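Local coordinates for putative Lipoprotein (Shewanella oneidensis, PDB 3U24), which is of unknown function but binds zinc and calcium ions and belongs to the DUF885 family, which is probably related to metallopeptidases, at residues K288-P293 with I306-T311. Residues are numbered along the deposited sequence; the frame is centred on the assembly and turned at random.
Sequences KYFTTP and IDKLST
Y289, on helix 260-289, and K308, on helix 298-309, are the residues whose CA atoms come nearest each other, 7.9 Å apart. From F290 on the first chain is loop; in 306-311 the hydroxyls of S310 and T311 bond back to the carbonyls of I306 and K308, each of which also takes the backbone N of the same residue. The tightest packing is between Y289 and L309. The leucine methyl CD2 lies over one face of the phenol ring in a CH-pi contact, 3.7 Å from the centroid and 21° off the ring normal, shifted toward CZ; CG of K288 touches the opposite face near its rim. The branched leucine, buried against L463 and W400, still offers this methyl to the ring. With CG anti to the carbonyl carbon (chi1 -68°), the tyrosine reaches toward L309, and its OH bonds to E460 of helix 459-485, which also pairs with K288 NZ. Tyrosine thus suits a place needing a broad apolar face and a polar end. An alanine here would take away the ring, which would probably leave CD2 of L309 without the phenol face it packs on and E460 without its hydroxyl partner. F290, flat enough to stack on W286, brushes K308 obliquely, CZ being 4.0 Å from CB. The long lysine serves by its methylenes, its bend at chi2 bringing CE to 3.8 Å from O of Y289. The segments thus meet by dispersion and CH-pi contact, about 9 Å from a bound zinc ion at the Y289 side chain, whereas E460 ties the tyrosine to a third helix.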
loop_
_atom_site.group_PDB
_atom_site.type_symbol
_atom_site.label_atom_id
_atom_site.label_comp_id
_atom_site.label_asym_id
_atom_site.label_seq_id
_atom_site.Cartn_x
_atom_site.Cartn_y
_atom_site.Cartn_z
ATOM N N LYS A 288 -1.981 -19.442 -34.568
ATOM C CA LYS A 288 -3.367 -19.022 -34.526
ATOM C C LYS A 288 -3.497 -17.505 -34.745
ATOM O O LYS A 288 -4.523 -17.053 -35.226
ATOM C CB LYS A 288 -4.028 -19.505 -33.226
ATOM C CG LYS A 288 -5.422 -18.953 -32.953
ATOM C CD LYS A 288 -5.972 -19.484 -31.628
ATOM C CE LYS A 288 -7.390 -19.003 -31.344
ATOM N NZ LYS A 288 -7.889 -19.546 -30.050
ATOM N N TYR A 289 -2.451 -16.730 -34.462
ATOM C CA TYR A 289 -2.508 -15.272 -34.565
ATOM C C TYR A 289 -1.527 -14.615 -35.542
ATOM O O TYR A 289 -1.617 -13.411 -35.792
ATOM C CB TYR A 289 -2.253 -14.687 -33.176
ATOM C CG TYR A 289 -3.373 -14.987 -32.215
ATOM C CD1 TYR A 289 -4.564 -14.254 -32.267
ATOM C CD2 TYR A 289 -3.271 -16.016 -31.295
ATOM C CE1 TYR A 289 -5.605 -14.517 -31.403
ATOM C CE2 TYR A 289 -4.311 -16.292 -30.419
ATOM C CZ TYR A 289 -5.474 -15.545 -30.480
ATOM O OH TYR A 289 -6.522 -15.814 -29.639
ATOM N N PHE A 290 -0.574 -15.380 -36.063
ATOM C CA PHE A 290 0.469 -14.843 -36.946
ATOM C C PHE A 290 0.676 -15.749 -38.157
ATOM O O PHE A 290 0.575 -16.971 -38.037
ATOM C CB PHE A 290 1.788 -14.783 -36.197
ATOM C CG PHE A 290 1.881 -13.677 -35.202
ATOM C CD1 PHE A 290 1.400 -13.846 -33.910
ATOM C CD2 PHE A 290 2.516 -12.483 -35.533
ATOM C CE1 PHE A 290 1.503 -12.835 -32.982
ATOM C CE2 PHE A 290 2.639 -11.463 -34.594
ATOM C CZ PHE A 290 2.121 -11.646 -33.316
ATOM N N THR A 291 0.999 -15.169 -39.309
ATOM C CA THR A 291 1.501 -15.990 -40.441
ATOM C C THR A 291 3.028 -15.840 -40.632
ATOM O O THR A 291 3.697 -16.746 -41.126
ATOM C CB THR A 291 0.730 -15.710 -41.750
ATOM O OG1 THR A 291 0.343 -14.328 -41.799
ATOM C CG2 THR A 291 -0.533 -16.611 -41.827
ATOM N N THR A 292 3.564 -14.705 -40.190
ATOM C CA THR A 292 5.003 -14.454 -40.136
ATOM C C THR A 292 5.705 -15.520 -39.273
ATOM O O THR A 292 5.065 -16.160 -38.440
ATOM C CB THR A 292 5.273 -13.005 -39.610
ATOM O OG1 THR A 292 6.251 -12.369 -40.441
ATOM C CG2 THR A 292 5.714 -12.951 -38.117
ATOM N N PRO A 293 7.019 -15.731 -39.477
ATOM C CA PRO A 293 7.727 -16.738 -38.649
ATOM C C PRO A 293 7.835 -16.373 -37.164
ATOM O O PRO A 293 7.851 -15.193 -36.826
ATOM C CB PRO A 293 9.131 -16.800 -39.277
ATOM C CG PRO A 293 9.273 -15.523 -40.057
ATOM C CD PRO A 293 7.892 -15.149 -40.518
ATOM N N ILE A 306 1.876 -11.321 -26.891
ATOM C CA ILE A 306 1.149 -10.537 -25.879
ATOM C C ILE A 306 0.691 -9.208 -26.463
ATOM O O ILE A 306 -0.457 -8.810 -26.259
ATOM C CB ILE A 306 2.014 -10.301 -24.615
ATOM C CG1 ILE A 306 2.114 -11.606 -23.796
ATOM C CG2 ILE A 306 1.453 -9.172 -23.711
ATOM C CD1 ILE A 306 3.075 -11.492 -22.618
ATOM N N ASP A 307 1.566 -8.517 -27.205
ATOM C CA ASP A 307 1.193 -7.187 -27.775
ATOM C C ASP A 307 -0.022 -7.290 -28.716
ATOM O O ASP A 307 -0.874 -6.408 -28.758
ATOM C CB ASP A 307 2.366 -6.520 -28.535
ATOM C CG ASP A 307 3.481 -5.986 -27.601
ATOM O OD1 ASP A 307 3.213 -5.777 -26.365
ATOM O OD2 ASP A 307 4.628 -5.802 -28.136
ATOM N N LYS A 308 -0.067 -8.384 -29.450
ATOM C CA LYS A 308 -1.158 -8.680 -30.351
ATOM C C LYS A 308 -2.475 -9.020 -29.632
ATOM O O LYS A 308 -3.549 -8.545 -30.021
ATOM C CB LYS A 308 -0.751 -9.872 -31.222
ATOM C CG LYS A 308 -1.831 -10.436 -32.156
ATOM C CD LYS A 308 -2.353 -9.454 -33.187
ATOM C CE LYS A 308 -3.032 -10.214 -34.326
ATOM N NZ LYS A 308 -3.948 -9.349 -35.104
ATOM N N LEU A 309 -2.397 -9.884 -28.633
ATOM C CA LEU A 309 -3.582 -10.206 -27.844
ATOM C C LEU A 309 -4.114 -8.961 -27.123
ATOM O O LEU A 309 -5.325 -8.803 -26.982
ATOM C CB LEU A 309 -3.298 -11.310 -26.831
ATOM C CG LEU A 309 -2.971 -12.684 -27.425
ATOM C CD1 LEU A 309 -2.563 -13.656 -26.314
ATOM C CD2 LEU A 309 -4.154 -13.209 -28.241
ATOM N N SER A 310 -3.223 -8.043 -26.740
ATOM C CA SER A 310 -3.628 -6.873 -25.987
ATOM C C SER A 310 -4.520 -5.945 -26.791
ATOM O O SER A 310 -5.152 -5.061 -26.221
ATOM C CB SER A 310 -2.394 -6.087 -25.543
ATOM O OG SER A 310 -1.601 -6.911 -24.691
ATOM N N THR A 311 -4.548 -6.101 -28.113
ATOM C CA THR A 311 -5.479 -5.326 -28.889
ATOM C C THR A 311 -6.920 -5.787 -28.758
ATOM O O THR A 311 -7.787 -5.118 -29.238
ATOM C CB THR A 311 -5.102 -5.270 -30.388
ATOM O OG1 THR A 311 -5.301 -6.567 -30.970
ATOM C CG2 THR A 311 -3.623 -4.791 -30.553
#